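Local coordinates for protein peptidase S8 and S53, subtilisin, kexin, sedolisin (PDB 4KG7) that is a subtilisin-like serine protease, the mycosin MycP3 of the mycobacterial ESX-3 type VII secretion system, and probably cleaves peptide bonds within proteins, at residues Y258-G263 and H346-T351; G327-V332 and R342-R347. All blocks are in the same frame, centred on the assembly; numbering follows the deposited sequence.

Contact 1: Y258-G263 and H346-T351; sequences YVLSVG and HRLTTT
Leu260 reaches Leu348 and Thr349 because its first torsion places CG opposite the backbone N (chi1 177°), which sends the forked end of the side chain off the strand and toward helix 341-350. Strand 259-265 belongs to the parallel sheet of the subtilisin fold, next to the outermost strand 281-286, and the helix packs on one face of that sheet. The fork divides its two methyls between neighbouring helix residues. CD2 of Leu260 meets CD1 of Leu348 at 4.0 Å, the two leucines crossing obliquely, while CD1 of Leu260 lies 4.0 Å from CG2 of Thr349, those side chains running past one another in opposite directions. Leucine suits the strand position, since a fork one methylene out from the backbone can touch two helix side chains at once.

Leu348 is buried, and it also touches Ile283 of strand 281-286 and Val328 of helix 318-335, so an aliphatic residue fits where sheet and helices converge. Thr349 stands at the border of this apolar patch and has two kinds of branch for it. With OG1 set between the backbone N and the carbonyl carbon (chi1 60°), the hydroxyl bonds back to the carbonyl of Val345 in its own helix, and the methyl is left to face Leu260. The strand is anchored by backbone bonds from Leu260 to Ile210 and Ala212. Near the helix end a second threonine turns back in the same manner: OG1 of Thr351 donates to O of Arg347 over 2.7 Å, approaching in the carbonyl plane at a C=O...donor angle of 157°.

Contact 2: G327-V332 and R342-R347; sequences GVAALV and RQVVHR
Val332 of one helix meets Val344 and Arg347 of the other, and the apolar contacts carry most of the join. CG1 of Val332 lies 4.1 Å from CG1 of Val344, the two side chains lying alongside each other and pointing contrary ways. CG1 is the branch that each valine presents, held opposite the backbone N (chi1 168° in Val332, and much the same in Val344). Ala329, one turn before Val332, adds a looser touch, its CB 4.5 Å from CG1 of Val344. With the segment axes 10.4 Å apart at closest, the gap is spanned by side chains, and the beta-branched valines put their methyls close to the backbone.

The segments lie on consecutive helices, 318-335 and 341-350, joined by a short connection, and their axes make 116° between N-to-C directions. The first is the helix of the subtilisin fold that carries Ser319, the predicted nucleophile, near its start; this contact lies further along, away from that site. Val344 also touches Val209 of the interior strand 209-213.

The other kind of contact is made by the hydrocarbon part of a charged residue. CD of Arg347 comes to 3.6 Å from CG1 of Val332, and the chain bends at chi3 (-81°) just where it passes the valine. Arginine serves both needs: its methylenes pack against an aliphatic neighbour, while the buried guanidinium finds polar partners beyond. NH1 bonds to the carbonyl oxygens of Ala373 and Trp376, and Phe336 makes a cation-pi contact with the group.

How the contacts relate
Coming from the N terminus, the chain has already laid down five strands of the main sheet when it reaches strand 259-265; it then adds the edge strand 281-286 and, further on, helix 318-335 before turning into helix 341-350. Contact 1 closes the longer loop, 82 residues between its segments, and contact 2 closes a short one of nine that falls wholly within it; both loops end on helix 341-350, sharing His346 and Arg347. That helix is therefore tied to the sheet by contact 1 and to the preceding helix by contact 2. Their centres are 8 Å apart, and CD1 of Leu348, the methyl used in contact 1, also lies 4.1 Å from CB of Ala329 of contact 2, so the two apolar patches adjoin.

Contact 1: Y258-G263 and H346-T351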
loop_
_atom_site.group_PDB
_atom_site.type_symbol
_atom_site.label_atom_id
_atom_site.label_comp_id
_atom_site.label_asym_id
_atom_site.label_seq_id
_atom_site.Cartn_x
_atom_site.Cartn_y
_atom_site.Cartn_z
ATOM N N TYR A 258 3.984 10.244 9.421
ATOM C CA TYR A 258 4.996 9.628 8.560
ATOM C C TYR A 258 4.421 8.854 7.365
ATOM O O TYR A 258 5.140 8.604 6.388
ATOM C CB TYR A 258 5.866 8.693 9.390
ATOM C CG TYR A 258 6.357 9.355 10.650
ATOM C CD1 TYR A 258 7.135 10.531 10.616
ATOM C CD2 TYR A 258 6.040 8.844 11.879
ATOM C CE1 TYR A 258 7.542 11.145 11.785
ATOM C CE2 TYR A 258 6.465 9.433 13.051
ATOM C CZ TYR A 258 7.226 10.584 13.006
ATOM O OH TYR A 258 7.624 11.140 14.204
ATOM N N VAL A 259 3.153 8.453 7.479
ATOM C CA VAL A 259 2.506 7.550 6.553
ATOM C C VAL A 259 1.267 8.250 5.977
ATOM O O VAL A 259 0.529 8.905 6.729
ATOM C CB VAL A 259 2.040 6.277 7.268
ATOM C CG1 VAL A 259 1.221 5.391 6.324
ATOM C CG2 VAL A 259 3.228 5.512 7.872
ATOM N N LEU A 260 1.091 8.197 4.660
ATOM C CA LEU A 260 -0.094 8.679 3.972
ATOM C C LEU A 260 -0.977 7.459 3.836
ATOM O O LEU A 260 -0.661 6.529 3.083
ATOM C CB LEU A 260 0.234 9.255 2.590
ATOM C CG LEU A 260 -0.950 9.724 1.735
ATOM C CD1 LEU A 260 -1.854 10.711 2.484
ATOM C CD2 LEU A 260 -0.370 10.329 0.453
ATOM N N SER A 261 -2.080 7.473 4.591
ATOM C CA SER A 261 -3.038 6.372 4.636
ATOM C C SER A 261 -4.145 6.570 3.600
ATOM O O SER A 261 -4.768 7.631 3.541
ATOM C CB SER A 261 -3.609 6.251 6.056
ATOM O OG SER A 261 -4.670 5.296 6.122
ATOM N N VAL A 262 -4.362 5.526 2.792
ATOM C CA VAL A 262 -5.163 5.595 1.605
ATOM C C VAL A 262 -6.413 4.729 1.688
ATOM O O VAL A 262 -6.321 3.500 1.789
ATOM C CB VAL A 262 -4.346 5.134 0.386
ATOM C CG1 VAL A 262 -5.127 5.289 -0.899
ATOM C CG2 VAL A 262 -3.052 5.886 0.280
ATOM N N GLY A 263 -7.574 5.389 1.630
ATOM C CA GLY A 263 -8.857 4.693 1.518
ATOM C C GLY A 263 -9.214 4.379 0.084
ATOM O O GLY A 263 -8.570 4.850 -0.840
ATOM N N HIS A 346 1.723 16.961 0.981
ATOM C CA HIS A 346 0.876 18.155 0.973
ATOM C C HIS A 346 0.282 18.401 -0.411
ATOM O O HIS A 346 -0.899 18.709 -0.554
ATOM C CB HIS A 346 1.707 19.368 1.421
ATOM C CG HIS A 346 0.961 20.666 1.400
ATOM N ND1 HIS A 346 0.147 21.084 2.434
ATOM C CD2 HIS A 346 0.906 21.637 0.464
ATOM C CE1 HIS A 346 -0.347 22.272 2.143
ATOM N NE2 HIS A 346 0.068 22.613 0.941
ATOM N N ARG A 347 1.092 18.262 -1.435
ATOM C CA ARG A 347 0.633 18.468 -2.795
ATOM C C ARG A 347 -0.467 17.444 -3.157
ATOM O O ARG A 347 -1.447 17.762 -3.825
ATOM C CB ARG A 347 1.849 18.360 -3.700
ATOM C CG ARG A 347 1.603 18.475 -5.177
ATOM C CD ARG A 347 2.927 18.664 -5.896
ATOM N NE ARG A 347 3.395 20.047 -5.847
ATOM C CZ ARG A 347 3.095 20.996 -6.733
ATOM N NH1 ARG A 347 2.295 20.748 -7.773
ATOM N NH2 ARG A 347 3.587 22.213 -6.559
ATOM N N LEU A 348 -0.266 16.189 -2.750
ATOM C CA LEU A 348 -1.235 15.149 -3.065
ATOM C C LEU A 348 -2.545 15.425 -2.358
ATOM O O LEU A 348 -3.640 15.294 -2.947
ATOM C CB LEU A 348 -0.677 13.801 -2.651
ATOM C CG LEU A 348 0.487 13.277 -3.503
ATOM C CD1 LEU A 348 1.055 12.029 -2.887
ATOM C CD2 LEU A 348 0.059 13.004 -4.935
ATOM N N THR A 349 -2.474 15.751 -1.071
ATOM C CA THR A 349 -3.718 15.925 -0.314
ATOM C C THR A 349 -4.415 17.248 -0.639
ATOM O O THR A 349 -5.631 17.294 -0.730
ATOM C CB THR A 349 -3.528 15.793 1.199
ATOM O OG1 THR A 349 -2.604 16.795 1.656
ATOM C CG2 THR A 349 -3.022 14.432 1.581
ATOM N N THR A 350 -3.664 18.319 -0.830
ATOM C CA THR A 350 -4.302 19.631 -1.042
ATOM C C THR A 350 -4.969 19.716 -2.409
ATOM O O THR A 350 -5.860 20.550 -2.616
ATOM C CB THR A 350 -3.282 20.771 -0.879
ATOM O OG1 THR A 350 -2.310 20.708 -1.906
ATOM C CG2 THR A 350 -2.611 20.693 0.430
ATOM N N THR A 351 -4.585 18.832 -3.334
ATOM C CA THR A 351 -5.173 18.825 -4.689
ATOM C C THR A 351 -6.161 17.686 -4.923
ATOM O O THR A 351 -6.685 17.544 -6.018
ATOM C CB THR A 351 -4.096 18.756 -5.799
ATOM O OG1 THR A 351 -3.362 17.519 -5.719
ATOM C CG2 THR A 351 -3.130 19.928 -5.695
#

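Contact 2: G327-V332 and R342-R347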
loop_
_atom_site.group_PDB
_atom_site.type_symbol
_atom_site.label_atom_id
_atom_site.label_comp_id
_atom_site.label_asym_id
_atom_site.label_seq_id
_atom_site.Cartn_x
_atom_site.Cartn_y
_atom_site.Cartn_z
ATOM N N GLY A 327 2.009 5.276 -7.131
ATOM C CA GLY A 327 2.321 5.648 -8.516
ATOM C C GLY A 327 2.201 7.142 -8.785
ATOM O O GLY A 327 3.051 7.733 -9.427
ATOM N N VAL A 328 1.147 7.757 -8.272
ATOM C CA VAL A 328 0.994 9.204 -8.419
ATOM C C VAL A 328 2.095 9.968 -7.710
ATOM O O VAL A 328 2.603 10.940 -8.235
ATOM C CB VAL A 328 -0.385 9.708 -7.941
ATOM C CG1 VAL A 328 -0.523 11.202 -8.138
ATOM C CG2 VAL A 328 -1.510 9.044 -8.707
ATOM N N ALA A 329 2.465 9.524 -6.512
ATOM C CA ALA A 329 3.595 10.115 -5.805
ATOM C C ALA A 329 4.868 10.049 -6.646
ATOM O O ALA A 329 5.611 11.007 -6.704
ATOM C CB ALA A 329 3.816 9.467 -4.440
ATOM N N ALA A 330 5.118 8.923 -7.315
ATOM C CA ALA A 330 6.293 8.802 -8.184
ATOM C C ALA A 330 6.203 9.811 -9.334
ATOM O O ALA A 330 7.221 10.410 -9.702
ATOM C CB ALA A 330 6.448 7.377 -8.737
ATOM N N LEU A 331 5.014 9.991 -9.916
ATOM C CA LEU A 331 4.863 11.016 -10.967
ATOM C C LEU A 331 5.273 12.386 -10.431
ATOM O O LEU A 331 5.997 13.156 -11.085
ATOM C CB LEU A 331 3.432 11.078 -11.491
ATOM C CG LEU A 331 2.935 9.839 -12.227
ATOM C CD1 LEU A 331 1.577 10.137 -12.881
ATOM C CD2 LEU A 331 3.935 9.262 -13.222
ATOM N N VAL A 332 4.763 12.713 -9.255
ATOM C CA VAL A 332 4.970 14.038 -8.660
ATOM C C VAL A 332 6.451 14.234 -8.330
ATOM O O VAL A 332 7.010 15.290 -8.588
ATOM C CB VAL A 332 4.071 14.241 -7.417
ATOM C CG1 VAL A 332 4.482 15.479 -6.632
ATOM C CG2 VAL A 332 2.612 14.356 -7.851
ATOM N N ARG A 342 7.421 15.666 2.752
ATOM C CA ARG A 342 6.272 16.391 3.345
ATOM C C ARG A 342 5.603 17.256 2.278
ATOM O O ARG A 342 4.368 17.357 2.232
ATOM C CB ARG A 342 6.666 17.284 4.508
ATOM C CG ARG A 342 7.122 16.582 5.768
ATOM C CD ARG A 342 7.565 17.611 6.748
ATOM N NE ARG A 342 7.789 17.162 8.112
ATOM C CZ ARG A 342 8.947 17.248 8.765
ATOM N NH1 ARG A 342 10.042 17.727 8.197
ATOM N NH2 ARG A 342 8.985 16.868 10.030
ATOM N N GLN A 343 6.406 17.896 1.437
ATOM C CA GLN A 343 5.855 18.753 0.376
ATOM C C GLN A 343 5.059 17.914 -0.609
ATOM O O GLN A 343 4.018 18.347 -1.084
ATOM C CB GLN A 343 6.953 19.526 -0.348
ATOM C CG GLN A 343 7.514 20.677 0.453
ATOM C CD GLN A 343 8.694 21.337 -0.245
ATOM O OE1 GLN A 343 9.711 20.696 -0.512
ATOM N NE2 GLN A 343 8.578 22.632 -0.530
ATOM N N VAL A 344 5.528 16.695 -0.900
ATOM C CA VAL A 344 4.845 15.841 -1.852
ATOM C C VAL A 344 3.504 15.391 -1.291
ATOM O O VAL A 344 2.489 15.435 -1.997
ATOM C CB VAL A 344 5.709 14.610 -2.221
ATOM C CG1 VAL A 344 4.916 13.597 -3.039
ATOM C CG2 VAL A 344 6.958 15.033 -2.980
ATOM N N VAL A 345 3.493 14.995 -0.022
ATOM C CA VAL A 345 2.250 14.592 0.615
ATOM C C VAL A 345 1.255 15.774 0.628
ATOM O O VAL A 345 0.095 15.620 0.325
ATOM C CB VAL A 345 2.502 14.003 2.024
ATOM C CG1 VAL A 345 1.187 13.855 2.791
ATOM C CG2 VAL A 345 3.225 12.662 1.902
ATOM N N HIS A 346 1.723 16.961 0.981
ATOM C CA HIS A 346 0.876 18.155 0.973
ATOM C C HIS A 346 0.282 18.401 -0.411
ATOM O O HIS A 346 -0.899 18.709 -0.554
ATOM C CB HIS A 346 1.707 19.368 1.421
ATOM C CG HIS A 346 0.961 20.666 1.400
ATOM N ND1 HIS A 346 0.147 21.084 2.434
ATOM C CD2 HIS A 346 0.906 21.637 0.464
ATOM C CE1 HIS A 346 -0.347 22.272 2.143
ATOM N NE2 HIS A 346 0.068 22.613 0.941
ATOM N N ARG A 347 1.092 18.262 -1.435
ATOM C CA ARG A 347 0.633 18.468 -2.795
ATOM C C ARG A 347 -0.467 17.444 -3.157
ATOM O O ARG A 347 -1.447 17.762 -3.825
ATOM C CB ARG A 347 1.849 18.360 -3.700
ATOM C CG ARG A 347 1.603 18.475 -5.177
ATOM C CD ARG A 347 2.927 18.664 -5.896
ATOM N NE ARG A 347 3.395 20.047 -5.847
ATOM C CZ ARG A 347 3.095 20.996 -6.733
ATOM N NH1 ARG A 347 2.295 20.748 -7.773
ATOM N NH2 ARG A 347 3.587 22.213 -6.559
#